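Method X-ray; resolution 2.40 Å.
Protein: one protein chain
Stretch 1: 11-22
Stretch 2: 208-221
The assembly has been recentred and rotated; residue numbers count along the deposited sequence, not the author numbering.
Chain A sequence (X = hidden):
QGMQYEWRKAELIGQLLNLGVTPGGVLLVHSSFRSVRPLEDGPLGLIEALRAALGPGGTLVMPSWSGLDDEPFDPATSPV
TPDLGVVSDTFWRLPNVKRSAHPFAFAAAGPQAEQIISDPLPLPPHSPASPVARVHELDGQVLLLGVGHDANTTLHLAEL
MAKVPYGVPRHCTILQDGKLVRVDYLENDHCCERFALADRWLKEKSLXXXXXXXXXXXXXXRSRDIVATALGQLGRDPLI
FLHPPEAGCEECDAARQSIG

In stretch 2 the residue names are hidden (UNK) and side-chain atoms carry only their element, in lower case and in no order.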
# COMPACT_ATOMS: atom_id res chain seq x y z
N GLU A 11 19.50 2.93 14.19
CA GLU A 11 19.26 1.48 14.23
C GLU A 11 18.21 1.07 13.22
O GLU A 11 18.35 0.04 12.55
CB GLU A 11 18.84 1.06 15.64
CG GLU A 11 19.89 1.28 16.70
CD GLU A 11 19.44 0.77 18.06
OE1 GLU A 11 18.73 1.52 18.76
OE2 GLU A 11 19.79 -0.37 18.41
N LEU A 12 17.15 1.87 13.08
CA LEU A 12 16.10 1.54 12.12
C LEU A 12 16.63 1.57 10.69
O LEU A 12 16.22 0.76 9.86
CB LEU A 12 14.92 2.51 12.29
CG LEU A 12 14.23 2.51 13.65
CD1 LEU A 12 13.39 3.77 13.84
CD2 LEU A 12 13.38 1.26 13.81
N ILE A 13 17.53 2.51 10.39
CA ILE A 13 18.14 2.55 9.06
C ILE A 13 18.91 1.26 8.80
O ILE A 13 18.83 0.69 7.70
CB ILE A 13 19.04 3.79 8.91
CG1 ILE A 13 18.27 5.07 9.23
CG2 ILE A 13 19.61 3.88 7.51
CD1 ILE A 13 19.17 6.28 9.42
N GLY A 14 19.66 0.79 9.79
CA GLY A 14 20.41 -0.45 9.62
C GLY A 14 19.51 -1.64 9.39
O GLY A 14 19.79 -2.49 8.54
N GLN A 15 18.41 -1.73 10.14
CA GLN A 15 17.45 -2.80 9.93
C GLN A 15 16.86 -2.73 8.53
O GLN A 15 16.69 -3.76 7.86
CB GLN A 15 16.34 -2.74 10.98
CG GLN A 15 16.78 -3.11 12.39
CD GLN A 15 15.65 -2.95 13.38
OE1 GLN A 15 14.92 -1.96 13.35
NE2 GLN A 15 15.49 -3.93 14.27
N LEU A 16 16.53 -1.53 8.06
CA LEU A 16 15.95 -1.37 6.73
C LEU A 16 16.93 -1.77 5.64
O LEU A 16 16.54 -2.37 4.63
CB LEU A 16 15.48 0.07 6.54
CG LEU A 16 14.19 0.42 7.28
CD1 LEU A 16 14.09 1.91 7.54
CD2 LEU A 16 12.99 -0.07 6.48
N LEU A 17 18.21 -1.45 5.82
CA LEU A 17 19.21 -1.88 4.85
C LEU A 17 19.43 -3.38 4.91
O LEU A 17 19.55 -4.04 3.87
CB LEU A 17 20.52 -1.12 5.08
CG LEU A 17 20.49 0.37 4.72
CD1 LEU A 17 21.74 1.07 5.22
CD2 LEU A 17 20.32 0.56 3.22
N ASN A 18 19.50 -3.94 6.13
CA ASN A 18 19.63 -5.39 6.27
C ASN A 18 18.41 -6.11 5.70
O ASN A 18 18.55 -7.21 5.15
CB ASN A 18 19.81 -5.76 7.74
CG ASN A 18 21.19 -5.44 8.24
OD1 ASN A 18 22.17 -5.49 7.49
ND2 ASN A 18 21.30 -5.13 9.53
N LEU A 19 17.23 -5.51 5.82
CA LEU A 19 16.04 -6.10 5.23
C LEU A 19 16.15 -6.16 3.71
O LEU A 19 15.68 -7.11 3.08
CB LEU A 19 14.80 -5.31 5.65
CG LEU A 19 13.45 -5.91 5.30
CD1 LEU A 19 13.31 -7.29 5.93
CD2 LEU A 19 12.35 -4.99 5.77
N GLY A 20 16.79 -5.15 3.11
CA GLY A 20 17.05 -5.18 1.68
C GLY A 20 16.56 -3.96 0.92
O GLY A 20 16.52 -3.97 -0.31
N VAL A 21 16.15 -2.91 1.64
CA VAL A 21 15.70 -1.69 0.99
C VAL A 21 16.80 -1.15 0.10
O VAL A 21 17.98 -1.09 0.49
CB VAL A 21 15.26 -0.65 2.04
CG1 VAL A 21 14.96 0.68 1.39
CG2 VAL A 21 14.05 -1.16 2.80
N THR A 22 16.44 -0.76 -1.13
CA THR A 22 17.41 -0.31 -2.11
C THR A 22 17.61 1.20 -1.99
O THR A 22 16.66 1.96 -2.23
CB THR A 22 16.95 -0.66 -3.52
OG1 THR A 22 16.64 -2.06 -3.58
CG2 THR A 22 18.04 -0.34 -4.54
N UNK A 208 10.42 -12.86 -1.16
CA UNK A 208 10.03 -12.02 -0.04
C UNK A 208 11.14 -12.04 1.00
O UNK A 208 11.49 -13.10 1.52
c UNK A 208 8.32 -11.79 1.86
n UNK A 208 6.90 -13.13 3.29
o UNK A 208 5.93 -11.65 1.90
c UNK A 208 6.94 -12.19 2.35
c UNK A 208 8.70 -12.49 0.57
N UNK A 209 11.69 -10.87 1.29
CA UNK A 209 12.66 -10.71 2.36
C UNK A 209 11.94 -10.41 3.66
O UNK A 209 10.97 -9.64 3.68
c UNK A 209 16.41 -9.71 -0.67
n UNK A 209 16.77 -8.82 -1.81
c UNK A 209 13.66 -9.60 2.03
c UNK A 209 15.24 -9.15 0.14
c UNK A 209 14.89 -10.08 1.28
N UNK A 210 12.39 -11.02 4.74
CA UNK A 210 11.74 -10.90 6.04
C UNK A 210 12.77 -10.54 7.09
O UNK A 210 13.92 -11.00 7.04
o UNK A 210 9.73 -14.54 6.83
c UNK A 210 9.26 -13.90 5.87
c UNK A 210 11.01 -12.18 6.43
o UNK A 210 8.25 -14.27 5.24
c UNK A 210 9.94 -12.61 5.45
N UNK A 211 12.36 -9.73 8.05
CA UNK A 211 13.22 -9.30 9.12
C UNK A 211 12.55 -8.28 10.01
O UNK A 211 11.40 -7.89 9.79
N UNK A 212 13.25 -7.84 11.05
CA UNK A 212 12.67 -6.86 11.97
C UNK A 212 12.95 -5.42 11.56
O UNK A 212 14.03 -5.08 11.06
c UNK A 212 14.56 -8.33 11.52
c UNK A 212 14.72 -7.65 12.87
c UNK A 212 13.36 -7.19 13.29
N UNK A 213 11.95 -4.57 11.76
CA UNK A 213 12.10 -3.12 11.70
C UNK A 213 11.44 -2.58 12.96
O UNK A 213 10.22 -2.67 13.12
c UNK A 213 11.46 -2.51 10.45
c UNK A 213 11.45 -0.99 10.55
c UNK A 213 12.21 -2.96 9.20
N UNK A 214 12.25 -2.04 13.87
CA UNK A 214 11.72 -1.73 15.19
C UNK A 214 11.34 -3.02 15.87
O UNK A 214 12.11 -3.99 15.91
N UNK A 215 10.13 -3.06 16.42
CA UNK A 215 9.58 -4.29 16.98
C UNK A 215 8.75 -5.07 15.97
O UNK A 215 8.23 -6.14 16.31
c UNK A 215 8.75 -3.99 18.22
c UNK A 215 10.66 -3.19 21.20
n UNK A 215 10.03 -4.03 20.39
n UNK A 215 10.58 -1.97 20.68
c UNK A 215 9.52 -3.33 19.32
c UNK A 215 9.87 -2.03 19.51
N UNK A 216 8.61 -4.58 14.75
CA UNK A 216 7.65 -5.11 13.80
C UNK A 216 8.27 -6.20 12.93
O UNK A 216 9.44 -6.14 12.56
c UNK A 216 7.11 -4.00 12.90
N UNK A 217 7.46 -7.21 12.63
CA UNK A 217 7.76 -8.15 11.56
C UNK A 217 7.58 -7.42 10.23
O UNK A 217 6.48 -6.96 9.91
c UNK A 217 7.41 -12.30 8.59
c UNK A 217 6.03 -10.68 9.68
c UNK A 217 8.24 -11.07 10.47
c UNK A 217 7.04 -10.39 10.58
c UNK A 217 6.21 -11.63 8.69
c UNK A 217 6.83 -9.36 11.66
c UNK A 217 8.43 -12.02 9.49
N UNK A 218 8.66 -7.30 9.46
CA UNK A 218 8.65 -6.55 8.21
C UNK A 218 8.84 -7.49 7.03
O UNK A 218 9.63 -8.44 7.10
c UNK A 218 9.73 -5.47 8.20
N UNK A 219 8.12 -7.21 5.95
CA UNK A 219 8.22 -7.99 4.72
C UNK A 219 8.49 -7.05 3.56
O UNK A 219 7.85 -6.00 3.44
c UNK A 219 6.94 -8.79 4.48
n UNK A 219 4.64 -10.12 6.19
c UNK A 219 3.59 -10.73 6.73
n UNK A 219 2.83 -10.10 7.62
c UNK A 219 6.91 -10.11 5.23
c UNK A 219 5.53 -10.73 5.22
n UNK A 219 3.31 -11.98 6.39
N UNK A 220 9.45 -7.42 2.72
CA UNK A 220 9.89 -6.58 1.61
C UNK A 220 9.89 -7.41 0.33
O UNK A 220 10.59 -8.42 0.24
c UNK A 220 11.13 -3.88 0.58
c UNK A 220 11.29 -6.02 1.89
c UNK A 220 11.91 -5.18 0.77
c UNK A 220 13.36 -4.90 1.10
N UNK A 221 9.11 -6.97 -0.65
CA UNK A 221 8.95 -7.67 -1.92
C UNK A 221 9.03 -6.65 -3.05
O UNK A 221 8.49 -5.55 -2.94
c UNK A 221 6.29 -8.35 0.18
c UNK A 221 7.65 -9.45 -3.13
c UNK A 221 7.61 -8.44 -2.00
c UNK A 221 7.27 -9.13 -0.68
O HOH W 1 15.94 -6.13 9.38
O HOH W 2 16.79 -6.38 -1.70

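Position 208 carries three side-chain carbons in a row, the third holding one oxygen and one nitrogen, and lies out of reach of the helix: Gln 208. At 209, four carbons in a row end in nitrogen, and CB lies 3.4 Å from Leu 19 O; this is Lys 209. Its NZ donates to a water that in turn donates to Gly 20 O, bridging the stretches. Position 210 has three carbons, the third bearing two oxygens, and its CB points away from the helix. It is Glu 210, whose OE2 accepts a hydrogen bond from Gln 208 NE2 (2.6 Å), which fits a carboxylate.

Position 211 has no side-chain atoms, and Leu 19 CD1 comes within 3.4 Å of its N. A CB here would stand only 3.2 Å from that same CD1, so the residue is Gly 211. At 212 three carbons close a ring onto the backbone nitrogen: Pro 212. Its O receives a hydrogen bond from a second water, which also donates to Gln 15 O. Position 213 has one carbon carrying two more, a fork that meets three leucines. This is Val 213, with CG2 4.0 Å from both Leu 16 CD2 and Leu 19 CD2, and CG1 4.4 Å from Leu 12 CD2.

Position 214 again lacks a side chain; its phi of 65° favours glycine, and Gly 214 it is. Its N donates to Gln 15 OE1 (2.7 Å, 165°). At 215 one carbon leads to a five-membered ring of three carbons and two nitrogens, and the CA-to-CB bond points away from the helix: His 215. A lone carbon at 216, out of reach, gives Ala 216, closing the type II' turn begun at Val 213. Position 217 has one carbon and a six-carbon ring, also out of reach: Phe 217.

The single carbon at 218 packs 3.6 Å from Leu 19 CD2, marking Ala 218. At 219 three carbons, a nitrogen and a carbon with two further nitrogens identify Arg 219, whose CB points away. Position 220 has four carbons forked at the second, Leu 220; its CD2 lies 3.3 Å from Gly 20 C, and its CB 4.0 Å from Leu 19 CG. Four carbons forked at the first, one arm two carbons long, make 221 Ile 221, out of reach.

The helix runs nearly antiparallel to strand 208-213 (172°). Leu 19 anchors the apolar contact against Val 213, Ala 218 and Leu 220, while Gln 15 holds the turn through the sole direct hydrogen bond across the stretches.

Stretch 2 208-221: QKEGPVGHAFARLI
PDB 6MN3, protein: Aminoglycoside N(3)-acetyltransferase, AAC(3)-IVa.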